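Local coordinates for protein flavodoxin (Bacillus cereus, PDB 6GAQ) that binds flavin mononucleotide and probably serves as a low-potential electron donor to a number of redox enzymes, at residues K90-F95 with E114-R119. Residues are numbered along the deposited sequence; the frame is centred on the assembly and turned at random.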
loop_
_atom_site.group_PDB
_atom_site.type_symbol
_atom_site.label_atom_id
_atom_site.label_comp_id
_atom_site.label_asym_id
_atom_site.label_seq_id
_atom_site.Cartn_x
_atom_site.Cartn_y
_atom_site.Cartn_z
ATOM N N LYS A 90 4.750 14.239 0.862
ATOM C CA LYS A 90 3.712 13.230 1.027
ATOM C C LYS A 90 4.205 12.141 1.974
ATOM O O LYS A 90 5.250 11.526 1.731
ATOM C CB LYS A 90 3.327 12.630 -0.325
ATOM C CG LYS A 90 2.884 13.653 -1.356
ATOM C CD LYS A 90 1.777 14.544 -0.812
ATOM C CE LYS A 90 1.331 15.568 -1.845
ATOM N NZ LYS A 90 0.494 16.639 -1.234
ATOM N N LYS A 91 3.455 11.907 3.046
ATOM C CA LYS A 91 3.752 10.834 3.988
ATOM C C LYS A 91 3.102 9.551 3.484
ATOM O O LYS A 91 1.882 9.499 3.299
ATOM C CB LYS A 91 3.249 11.192 5.386
ATOM C CG LYS A 91 3.923 12.416 5.983
ATOM C CD LYS A 91 3.076 13.039 7.079
ATOM C CE LYS A 91 3.720 14.305 7.619
ATOM N NZ LYS A 91 4.569 14.029 8.811
ATOM N N VAL A 92 3.914 8.516 3.259
ATOM C CA VAL A 92 3.456 7.320 2.568
ATOM C C VAL A 92 3.798 6.070 3.368
ATOM O O VAL A 92 4.629 6.084 4.278
ATOM C CB VAL A 92 4.051 7.209 1.147
ATOM C CG1 VAL A 92 3.713 8.445 0.326
ATOM C CG2 VAL A 92 5.554 6.999 1.219
ATOM N N ALA A 93 3.132 4.975 3.001
ATOM C CA ALA A 93 3.405 3.654 3.546
ATOM C C ALA A 93 2.992 2.619 2.508
ATOM O O ALA A 93 2.319 2.933 1.524
ATOM C CB ALA A 93 2.677 3.426 4.875
ATOM N N VAL A 94 3.413 1.374 2.732
ATOM C CA VAL A 94 3.178 0.286 1.789
ATOM C C VAL A 94 2.729 -0.949 2.560
ATOM O O VAL A 94 3.113 -1.158 3.714
ATOM C CB VAL A 94 4.443 -0.019 0.944
ATOM C CG1 VAL A 94 4.182 -1.133 -0.061
ATOM C CG2 VAL A 94 4.924 1.231 0.221
ATOM N N PHE A 95 1.885 -1.761 1.922
ATOM C CA PHE A 95 1.503 -3.061 2.453
ATOM C C PHE A 95 1.385 -4.046 1.298
ATOM O O PHE A 95 1.462 -3.672 0.125
ATOM C CB PHE A 95 0.193 -2.990 3.253
ATOM C CG PHE A 95 -1.006 -2.606 2.433
ATOM C CD1 PHE A 95 -1.790 -3.573 1.823
ATOM C CD2 PHE A 95 -1.358 -1.276 2.283
ATOM C CE1 PHE A 95 -2.897 -3.218 1.073
ATOM C CE2 PHE A 95 -2.463 -0.914 1.536
ATOM C CZ PHE A 95 -3.233 -1.886 0.929
ATOM N N GLU A 114 10.818 1.538 -2.363
ATOM C CA GLU A 114 11.936 2.215 -3.012
ATOM C C GLU A 114 11.445 3.267 -3.996
ATOM O O GLU A 114 11.995 4.372 -4.057
ATOM C CB GLU A 114 12.829 1.198 -3.724
ATOM C CG GLU A 114 13.487 0.186 -2.804
ATOM C CD GLU A 114 14.065 -0.992 -3.563
ATOM O OE1 GLU A 114 13.861 -1.065 -4.794
ATOM O OE2 GLU A 114 14.723 -1.845 -2.932
ATOM N N ARG A 115 10.406 2.943 -4.769
ATOM C CA ARG A 115 9.904 3.880 -5.768
ATOM C C ARG A 115 9.350 5.141 -5.118
ATOM O O ARG A 115 9.619 6.254 -5.584
ATOM C CB ARG A 115 8.840 3.203 -6.632
ATOM C CG ARG A 115 8.009 4.161 -7.472
ATOM C CD ARG A 115 8.860 4.893 -8.502
ATOM N NE ARG A 115 9.019 4.127 -9.735
ATOM C CZ ARG A 115 10.194 3.782 -10.254
ATOM N NH1 ARG A 115 11.319 4.135 -9.648
ATOM N NH2 ARG A 115 10.244 3.084 -11.381
ATOM N N LEU A 116 8.579 4.991 -4.039
ATOM C CA LEU A 116 8.025 6.160 -3.363
ATOM C C LEU A 116 9.128 7.032 -2.775
ATOM O O LEU A 116 9.067 8.264 -2.858
ATOM C CB LEU A 116 7.042 5.725 -2.277
ATOM C CG LEU A 116 5.732 5.109 -2.773
ATOM C CD1 LEU A 116 4.804 4.795 -1.609
ATOM C CD2 LEU A 116 5.050 6.027 -3.775
ATOM N N VAL A 117 10.147 6.410 -2.178
ATOM C CA VAL A 117 11.281 7.172 -1.664
ATOM C C VAL A 117 12.079 7.778 -2.812
ATOM O O VAL A 117 12.579 8.906 -2.715
ATOM C CB VAL A 117 12.158 6.281 -0.764
ATOM C CG1 VAL A 117 13.431 7.008 -0.361
ATOM C CG2 VAL A 117 11.380 5.849 0.469
ATOM N N GLU A 118 12.192 7.049 -3.926
ATOM C CA GLU A 118 12.889 7.545 -5.108
ATOM C C GLU A 118 12.248 8.799 -5.690
ATOM O O GLU A 118 12.862 9.450 -6.543
ATOM C CB GLU A 118 12.938 6.446 -6.175
ATOM C CG GLU A 118 14.061 6.577 -7.192
ATOM C CD GLU A 118 14.161 5.365 -8.100
ATOM O OE1 GLU A 118 13.400 4.397 -7.886
ATOM O OE2 GLU A 118 14.995 5.382 -9.029
ATOM N N ARG A 119 11.040 9.158 -5.248
ATOM C CA ARG A 119 10.319 10.303 -5.792
ATOM C C ARG A 119 10.024 11.360 -4.733
ATOM O O ARG A 119 9.182 12.236 -4.956
ATOM C CB ARG A 119 9.027 9.838 -6.463
ATOM C CG ARG A 119 9.275 8.964 -7.678
ATOM C CD ARG A 119 9.031 9.717 -8.964
ATOM N NE ARG A 119 9.794 10.957 -9.042
ATOM C CZ ARG A 119 10.879 11.117 -9.790
ATOM N NH1 ARG A 119 11.333 10.115 -10.531
ATOM N NH2 ARG A 119 11.511 12.283 -9.800
#
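Leu116 meets Val92 and Val94 through a single methyl, CD1, which reaches from the helix to the strand and settles over the gap between the two valines. Val92 takes the larger share: its CG2 and Leu116 CD1 are 3.7 Å apart, and CB of the same valine lies equally near that methyl. CG2 of Val92 also approaches CB of Leu116, at 4.0 Å, so this branch runs alongside the base of the leucine while the leucine's tip passes on toward the strand. The two side chains meet at a slant rather than end on. From further along the strand comes Val94 CG2, 4.0 Å from Leu116 CD1. The leucine's extended outer torsion (chi2 -176°) carries CD1 out to this point. Val94 has CG1 opposite its backbone N (chi1 -179°), an arrangement that turns CG2 to Leu116.

Each residue type suits its place. Valine, branched at CB, fits an extended strand and covers the sheet close to the backbone; leucine, branched one carbon further out, reaches out to meet the short valine, the CA atoms of Val92 and Leu116 lying 7.6 Å apart. Ala93, between the valines, points its CB away from the helix. No hydrogen bond links the segments; the join is apolar and buried, and Leu87 and Leu61 also touch Leu116. Within segment 114-119, Arg115 NH1 forms a salt bridge with Glu118 OE1 at 2.7 Å, the carboxylate meeting the guanidinium at its edge, in plane, while Arg115 NE donates a hydrogen bond to His79 O.

Strand 91-98 lies between strands 58-63 and 122-131, and helix 107-117 makes the crossover to the latter. Aliphatic packing of this helix on its preceding strand is characteristic of the beta-alpha-beta units of the flavodoxin fold, an alpha/beta/alpha sandwich whose central five-stranded parallel sheet has the order 2-1-3-4-5.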